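PDB 4RKS: mevalonate 3-kinase from Thermoplasma acidophilum, which catalyses the ATP-dependent phosphorylation of (R)-mevalonate to mevalonate 3-phosphate in an alternative mevalonate pathway of extremely acidophilic archaea. Local coordinates for residues A54-S59 and G167-T172. Numbering follows the deposited sequence.
Sequences AGIAYS and GGLTIT
G55 and T170 form the hydrogen-bonded pair of a short antiparallel beta ladder in the N-terminal domain of this GHMP-family kinase. The bond from T170 N to G55 O is 2.9 Å long and almost straight (169° at the hydrogen), whereas G55 N reaches T170 O at 3.0 Å, with the donor tilted from the carbonyl plane. The non-hydrogen-bonded pairs A54–I171 and I56–L169 flank it and send their side chains to one face, where A54 CB lies 3.9 Å from I171 CG1. With L169 CG anti to the backbone N (chi1 171°) and chi2 at 64°, methyl CD1 swings over the strand 54-59, 3.4 Å from G55 O and 4.0 Å from I56 CG2; the CG1-CD1 arm of I56 leads away from L169, and the side chain also packs on I33 and I327. On the other face T170 packs on T181, and G55, lacking a side chain, is close to the substrate-binding R163 and near the bound mevalonate. The chain passes from helix 161-166 into strand 169-174 through G167 and G168, both with positive phi. G168 O then accepts a hydrogen bond from A57 N at 3.2 Å and also meets the CA-H of I56, with CA 3.2 Å away.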
loop_
_atom_site.group_PDB
_atom_site.type_symbol
_atom_site.label_atom_id
_atom_site.label_comp_id
_atom_site.label_asym_id
_atom_site.label_seq_id
_atom_site.Cartn_x
_atom_site.Cartn_y
_atom_site.Cartn_z
ATOM N N ALA A 54 -3.136 -8.960 2.511
ATOM C CA ALA A 54 -4.184 -8.026 2.911
ATOM C C ALA A 54 -3.582 -6.673 3.310
ATOM O O ALA A 54 -2.411 -6.583 3.678
ATOM C CB ALA A 54 -5.021 -8.612 4.076
ATOM N N GLY A 55 -4.374 -5.613 3.229
ATOM C CA GLY A 55 -3.845 -4.309 3.573
ATOM C C GLY A 55 -4.888 -3.250 3.856
ATOM O O GLY A 55 -6.085 -3.465 3.650
ATOM N N ILE A 56 -4.416 -2.096 4.321
ATOM C CA ILE A 56 -5.266 -0.922 4.553
ATOM C C ILE A 56 -4.694 0.283 3.820
ATOM O O ILE A 56 -3.476 0.392 3.682
ATOM C CB ILE A 56 -5.343 -0.537 6.047
ATOM C CG1 ILE A 56 -3.940 -0.599 6.654
ATOM C CG2 ILE A 56 -6.325 -1.391 6.796
ATOM C CD1 ILE A 56 -3.866 -0.152 8.110
ATOM N N ALA A 57 -5.556 1.187 3.364
ATOM C CA ALA A 57 -5.109 2.506 2.919
ATOM C C ALA A 57 -5.132 3.468 4.110
ATOM O O ALA A 57 -6.028 3.392 4.949
ATOM C CB ALA A 57 -5.977 3.026 1.796
ATOM N N TYR A 58 -4.146 4.358 4.196
ATOM C CA TYR A 58 -4.106 5.324 5.297
ATOM C C TYR A 58 -3.836 6.739 4.793
ATOM O O TYR A 58 -3.393 6.931 3.655
ATOM C CB TYR A 58 -3.034 4.933 6.316
ATOM C CG TYR A 58 -1.600 5.183 5.842
ATOM C CD1 TYR A 58 -0.906 4.216 5.122
ATOM C CD2 TYR A 58 -0.944 6.382 6.128
ATOM C CE1 TYR A 58 0.394 4.426 4.702
ATOM C CE2 TYR A 58 0.359 6.613 5.696
ATOM C CZ TYR A 58 1.022 5.625 4.984
ATOM O OH TYR A 58 2.312 5.823 4.545
ATOM N N SER A 59 -4.108 7.725 5.647
ATOM C CA SER A 59 -3.590 9.076 5.450
ATOM C C SER A 59 -3.424 9.657 6.848
ATOM O O SER A 59 -3.385 8.896 7.808
ATOM C CB SER A 59 -4.525 9.933 4.594
ATOM O OG SER A 59 -3.871 11.103 4.119
ATOM N N GLY A 167 -9.502 0.886 -1.326
ATOM C CA GLY A 167 -9.548 1.608 -0.066
ATOM C C GLY A 167 -9.929 0.747 1.117
ATOM O O GLY A 167 -10.200 -0.439 0.973
ATOM N N GLY A 168 -9.964 1.346 2.303
ATOM C CA GLY A 168 -10.296 0.595 3.502
ATOM C C GLY A 168 -9.414 -0.620 3.738
ATOM O O GLY A 168 -8.209 -0.613 3.446
ATOM N N LEU A 169 -10.010 -1.668 4.297
ATOM C CA LEU A 169 -9.314 -2.931 4.478
ATOM C C LEU A 169 -9.644 -3.829 3.303
ATOM O O LEU A 169 -10.813 -4.020 2.990
ATOM C CB LEU A 169 -9.723 -3.615 5.780
ATOM C CG LEU A 169 -9.237 -5.040 6.022
ATOM C CD1 LEU A 169 -7.719 -5.067 6.134
ATOM C CD2 LEU A 169 -9.904 -5.630 7.291
ATOM N N THR A 170 -8.612 -4.361 2.656
ATOM C CA THR A 170 -8.805 -5.244 1.519
ATOM C C THR A 170 -8.033 -6.532 1.715
ATOM O O THR A 170 -7.099 -6.599 2.531
ATOM C CB THR A 170 -8.340 -4.598 0.200
ATOM O OG1 THR A 170 -6.967 -4.212 0.326
ATOM C CG2 THR A 170 -9.218 -3.384 -0.159
ATOM N N ILE A 171 -8.460 -7.555 0.983
ATOM C CA ILE A 171 -7.704 -8.775 0.818
ATOM C C ILE A 171 -7.444 -8.945 -0.669
ATOM O O ILE A 171 -8.343 -8.752 -1.483
ATOM C CB ILE A 171 -8.452 -10.012 1.364
ATOM C CG1 ILE A 171 -8.488 -10.005 2.890
ATOM C CG2 ILE A 171 -7.818 -11.306 0.842
ATOM C CD1 ILE A 171 -9.432 -11.021 3.444
ATOM N N THR A 172 -6.214 -9.279 -1.035
ATOM C CA THR A 172 -5.928 -9.582 -2.422
ATOM C C THR A 172 -5.572 -11.054 -2.511
ATOM O O THR A 172 -4.464 -11.449 -2.141
ATOM C CB THR A 172 -4.808 -8.715 -2.978
ATOM O OG1 THR A 172 -5.224 -7.349 -2.928
ATOM C CG2 THR A 172 -4.492 -9.093 -4.440
#